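Local coordinates for protein polyhedrin (Orgyia pseudotsugata cypovirus 5, PDB 5A8U) that builds the crystalline occlusion bodies, or polyhedra, that shelter virus particles from the outside environment until insect larvae eat them, at residues Val228-Lys231 with Val232-Asn236; Glu235-Phe238 with Gln239-Leu243. All blocks are in the same frame, centred on the assembly; numbering follows the deposited sequence.

Contact 1: residues Val228-Lys231 with Val232-Asn236; sequences VNEK and VAVEN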
loop_
_atom_site.group_PDB
_atom_site.type_symbol
_atom_site.label_atom_id
_atom_site.label_comp_id
_atom_site.label_asym_id
_atom_site.label_seq_id
_atom_site.Cartn_x
_atom_site.Cartn_y
_atom_site.Cartn_z
ATOM N N VAL A 228 -3.494 -21.257 14.014
ATOM C CA VAL A 228 -4.390 -21.732 15.069
ATOM C C VAL A 228 -3.864 -21.438 16.489
ATOM O O VAL A 228 -4.637 -21.128 17.398
ATOM C CB VAL A 228 -4.702 -23.243 14.896
ATOM C CG1 VAL A 228 -3.440 -24.080 15.097
ATOM C CG2 VAL A 228 -5.822 -23.669 15.853
ATOM N N ASN A 229 -2.554 -21.535 16.673
ATOM C CA ASN A 229 -1.951 -21.113 17.930
ATOM C C ASN A 229 -0.507 -20.709 17.764
ATOM O O ASN A 229 0.088 -20.906 16.695
ATOM C CB ASN A 229 -2.138 -22.140 19.065
ATOM C CG ASN A 229 -1.372 -23.439 18.862
ATOM O OD1 ASN A 229 -0.439 -23.530 18.066
ATOM N ND2 ASN A 229 -1.738 -24.450 19.644
ATOM N N GLU A 230 0.047 -20.135 18.825
ATOM C CA GLU A 230 1.421 -19.672 18.805
ATOM C C GLU A 230 2.393 -20.828 18.571
ATOM O O GLU A 230 3.403 -20.665 17.896
ATOM C CB GLU A 230 1.715 -18.954 20.128
ATOM C CG GLU A 230 3.175 -18.721 20.446
ATOM C CD GLU A 230 3.320 -17.948 21.742
ATOM O OE1 GLU A 230 3.356 -18.579 22.820
ATOM O OE2 GLU A 230 3.330 -16.706 21.669
ATOM N N LYS A 231 2.095 -21.998 19.139
ATOM C CA LYS A 231 2.980 -23.149 18.999
ATOM C C LYS A 231 3.218 -23.479 17.529
ATOM O O LYS A 231 4.362 -23.629 17.078
ATOM C CB LYS A 231 2.363 -24.334 19.749
ATOM C CG LYS A 231 3.193 -25.611 19.727
ATOM C CD LYS A 231 2.879 -26.460 18.519
ATOM C CE LYS A 231 3.482 -27.857 18.690
ATOM N NZ LYS A 231 3.508 -28.567 17.390
ATOM N N VAL A 232 2.134 -23.560 16.769
ATOM C CA VAL A 232 2.235 -23.854 15.350
ATOM C C VAL A 232 2.929 -22.723 14.566
ATOM O O VAL A 232 3.750 -22.963 13.691
ATOM C CB VAL A 232 0.842 -24.169 14.755
ATOM C CG1 VAL A 232 0.943 -24.341 13.245
ATOM C CG2 VAL A 232 0.266 -25.422 15.434
ATOM N N ALA A 233 2.589 -21.481 14.882
ATOM C CA ALA A 233 3.245 -20.344 14.252
ATOM C C ALA A 233 4.762 -20.397 14.426
ATOM O O ALA A 233 5.506 -20.151 13.481
ATOM C CB ALA A 233 2.711 -19.044 14.840
ATOM N N VAL A 234 5.207 -20.679 15.649
ATOM C CA VAL A 234 6.640 -20.681 15.923
ATOM C C VAL A 234 7.350 -21.782 15.136
ATOM O O VAL A 234 8.397 -21.555 14.538
ATOM C CB VAL A 234 6.922 -20.785 17.425
ATOM C CG1 VAL A 234 8.386 -21.062 17.663
ATOM C CG2 VAL A 234 6.513 -19.485 18.105
ATOM N N GLU A 235 6.793 -22.992 15.120
ATOM C CA GLU A 235 7.510 -24.076 14.454
ATOM C C GLU A 235 7.476 -23.985 12.937
ATOM O O GLU A 235 8.442 -24.351 12.288
ATOM C CB GLU A 235 7.039 -25.454 14.932
ATOM C CG GLU A 235 5.676 -25.870 14.440
ATOM C CD GLU A 235 5.241 -27.199 15.058
ATOM O OE1 GLU A 235 5.680 -27.490 16.191
ATOM O OE2 GLU A 235 4.484 -27.952 14.405
ATOM N N ASN A 236 6.385 -23.477 12.373
ATOM C CA ASN A 236 6.243 -23.451 10.920
ATOM C C ASN A 236 6.592 -22.148 10.201
ATOM O O ASN A 236 6.824 -22.153 8.998
ATOM C CB ASN A 236 4.857 -23.968 10.496
ATOM C CG ASN A 236 4.708 -25.460 10.755
ATOM O OD1 ASN A 236 5.713 -26.182 10.896
ATOM N ND2 ASN A 236 3.467 -25.932 10.835
HETATM O O HOH W 1 6.423 -24.960 18.466
#
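Two flat groups carry the contact: the Asn229 amide turns its oxygen end, nearly along its C=O axis, toward Val232 N, and the Glu235 carboxylate is approached at OE1 from above its plane by Lys231 NZ. Asn229 OD1 accepts from Val232 N at 2.9 Å, with the N-H pointing straight at it (168°). Because CG of Asn229 sits between its own backbone N and carbonyl carbon (chi1 68°), the short side chain reaches forward to the first turn, where the amide N-H groups have no earlier carbonyl to use. OD1 also lies 3.3 Å from Val232 CG2, the two side chains crossing at about a right angle. At the carboxylate, Lys231 NZ forms a salt bridge to Glu235 OE1 at 2.7 Å. The lysine chain bends at chi2 (-88°) to run along the helix to its partner one turn on, and a water donates to Lys231 O. Val228 CG1 touches Val232 CG2 at 4.0 Å, a small apolar contact just outside the cap. Glu230 points its carboxylate elsewhere, to Tyr245 OH and Ser248 N, while its CG packs beside Val234 CG2. Backbone bonds from Ala233 N to Asn229 O and from Val234 N to Glu230 O begin the i to i+4 bonding of the helix, which widens to a pi-type turn at 234-236. Together these features make an asparagine N-cap, a classic helix start, with an i to i+4 salt bridge along the first turns of helix 230-241, a short link after strand 223-227.

Contact 2: residues Glu235-Phe238 with Gln239-Leu243; sequences ENFF and QPREL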
loop_
_atom_site.group_PDB
_atom_site.type_symbol
_atom_site.label_atom_id
_atom_site.label_comp_id
_atom_site.label_asym_id
_atom_site.label_seq_id
_atom_site.Cartn_x
_atom_site.Cartn_y
_atom_site.Cartn_z
ATOM N N GLU A 235 6.793 -22.992 15.120
ATOM C CA GLU A 235 7.510 -24.076 14.454
ATOM C C GLU A 235 7.476 -23.985 12.937
ATOM O O GLU A 235 8.442 -24.351 12.288
ATOM C CB GLU A 235 7.039 -25.454 14.932
ATOM C CG GLU A 235 5.676 -25.870 14.440
ATOM C CD GLU A 235 5.241 -27.199 15.058
ATOM O OE1 GLU A 235 5.680 -27.490 16.191
ATOM O OE2 GLU A 235 4.484 -27.952 14.405
ATOM N N ASN A 236 6.385 -23.477 12.373
ATOM C CA ASN A 236 6.243 -23.451 10.920
ATOM C C ASN A 236 6.592 -22.148 10.201
ATOM O O ASN A 236 6.824 -22.153 8.998
ATOM C CB ASN A 236 4.857 -23.968 10.496
ATOM C CG ASN A 236 4.708 -25.460 10.755
ATOM O OD1 ASN A 236 5.713 -26.182 10.896
ATOM N ND2 ASN A 236 3.467 -25.932 10.835
ATOM N N PHE A 237 6.655 -21.047 10.938
ATOM C CA PHE A 237 7.043 -19.776 10.349
ATOM C C PHE A 237 8.288 -19.180 11.016
ATOM O O PHE A 237 9.325 -19.033 10.364
ATOM C CB PHE A 237 5.882 -18.753 10.363
ATOM C CG PHE A 237 6.282 -17.413 9.818
ATOM C CD1 PHE A 237 6.555 -17.267 8.463
ATOM C CD2 PHE A 237 6.460 -16.325 10.653
ATOM C CE1 PHE A 237 6.964 -16.043 7.940
ATOM C CE2 PHE A 237 6.873 -15.082 10.139
ATOM C CZ PHE A 237 7.137 -14.946 8.786
ATOM N N PHE A 238 8.194 -18.815 12.294
ATOM C CA PHE A 238 9.294 -18.066 12.916
ATOM C C PHE A 238 10.597 -18.827 12.988
ATOM O O PHE A 238 11.647 -18.322 12.593
ATOM C CB PHE A 238 8.918 -17.580 14.318
ATOM C CG PHE A 238 7.886 -16.503 14.303
ATOM C CD1 PHE A 238 8.251 -15.184 14.044
ATOM C CD2 PHE A 238 6.542 -16.799 14.482
ATOM C CE1 PHE A 238 7.297 -14.184 13.994
ATOM C CE2 PHE A 238 5.579 -15.793 14.435
ATOM C CZ PHE A 238 5.959 -14.487 14.197
ATOM N N GLN A 239 10.546 -20.042 13.507
ATOM C CA GLN A 239 11.794 -20.787 13.634
ATOM C C GLN A 239 12.548 -20.999 12.321
ATOM O O GLN A 239 13.721 -20.654 12.227
ATOM C CB GLN A 239 11.600 -22.075 14.444
ATOM C CG GLN A 239 11.794 -21.773 15.908
ATOM C CD GLN A 239 11.529 -22.930 16.831
ATOM O OE1 GLN A 239 11.092 -24.007 16.405
ATOM N NE2 GLN A 239 11.778 -22.709 18.125
ATOM N N PRO A 240 11.874 -21.525 11.288
ATOM C CA PRO A 240 12.583 -21.739 10.017
ATOM C C PRO A 240 13.096 -20.453 9.350
ATOM O O PRO A 240 14.092 -20.517 8.627
ATOM C CB PRO A 240 11.528 -22.411 9.131
ATOM C CG PRO A 240 10.524 -22.992 10.097
ATOM C CD PRO A 240 10.507 -22.079 11.282
ATOM N N ARG A 241 12.434 -19.319 9.574
ATOM C CA ARG A 241 12.881 -18.041 8.991
ATOM C C ARG A 241 14.028 -17.455 9.816
ATOM O O ARG A 241 14.593 -16.421 9.444
ATOM C CB ARG A 241 11.747 -17.013 8.938
ATOM C CG ARG A 241 10.657 -17.253 7.895
ATOM C CD ARG A 241 10.990 -16.645 6.512
ATOM N NE ARG A 241 11.503 -15.276 6.609
ATOM C CZ ARG A 241 10.778 -14.168 6.468
ATOM N NH1 ARG A 241 9.483 -14.225 6.179
ATOM N NH2 ARG A 241 11.363 -12.984 6.601
ATOM N N GLU A 242 14.342 -18.101 10.938
ATOM C CA GLU A 242 15.322 -17.585 11.909
ATOM C C GLU A 242 14.930 -16.182 12.379
ATOM O O GLU A 242 15.785 -15.311 12.601
ATOM C CB GLU A 242 16.771 -17.662 11.381
ATOM C CG GLU A 242 17.174 -19.091 11.022
ATOM C CD GLU A 242 18.634 -19.264 10.601
ATOM O OE1 GLU A 242 19.485 -18.419 10.966
ATOM O OE2 GLU A 242 18.923 -20.260 9.897
ATOM N N LEU A 243 13.624 -16.003 12.561
ATOM C CA LEU A 243 13.062 -14.801 13.159
ATOM C C LEU A 243 12.881 -15.036 14.654
ATOM O O LEU A 243 12.179 -15.962 15.054
ATOM C CB LEU A 243 11.703 -14.489 12.523
ATOM C CG LEU A 243 11.736 -13.963 11.085
ATOM C CD1 LEU A 243 10.353 -13.970 10.464
ATOM C CD2 LEU A 243 12.305 -12.556 11.086
#
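Residues 235-238 run through a wider pi-type turn into a weakly bonded last turn, kinked where Pro240 has no N-H to give. The proline ring instead sets CD 3.2 Å from Glu235 O. Beyond it, Arg241 N donates to Phe237 O at 3.2 Å, with only a weak second bond to Phe238 O. Leu243 N then reaches back to Phe238 O at 3.0 Å, Glu242 N bonds Gln239 O at 2.9 Å, and Glu242 takes positive phi (56°). This is a Schellman motif, which ends helix 230-241 and turns the chain away from its axis. Glu242 holds the left-handed position, where glycine is more usual, and its OE1 makes a salt bridge to Arg146 NE of the second subunit. Leucine suits the next position because its side chain folds back onto the phenylalanines: CB lies at the edge of the Phe238 ring, 3.8 Å from CD1, while CD1 of Leu243 touches CE2 of Phe237 at 3.7 Å. The edge of the Phe237 ring, at CD2, lies over the centre of the Phe238 ring, the planes steeply inclined. Arg241, bent at chi2 (-87°) and chi3, brings NH1 within 3.6 Å of Phe237 CE1, its guanidinium plane almost perpendicular to the ring. Leu243 CD1 covers one guanidinium face. NH1 is hydrogen-bonded to Asn47 OD1 and to Asp131 O of the second subunit, so the arginine joins helix and sheet to the neighbouring chain.

Overall arrangement
Contacts 1 and 2 are the opening and closing turns of a single helix, 230-241, with centres about 9 Å apart and Glu235 and Asn236 common to both. Across the join, Phe238 N lies 3.2 Å from Ala233 O and Gln239 N lies 2.8 Å from Val234 O, both probable hydrogen bonds that carry the wider turn through the middle. Contact 1 lies at the surface, about 17 Å from the chain's centre; contact 2 is more buried, at about 15 Å, against strands 30-37 and 43-50. Both reach the second subunit, since Asn236 O bonds Arg92 there, and contact 2 adds Arg241 and Glu242, so the end of the helix contributes to the subunit interface of the three-chain assembly.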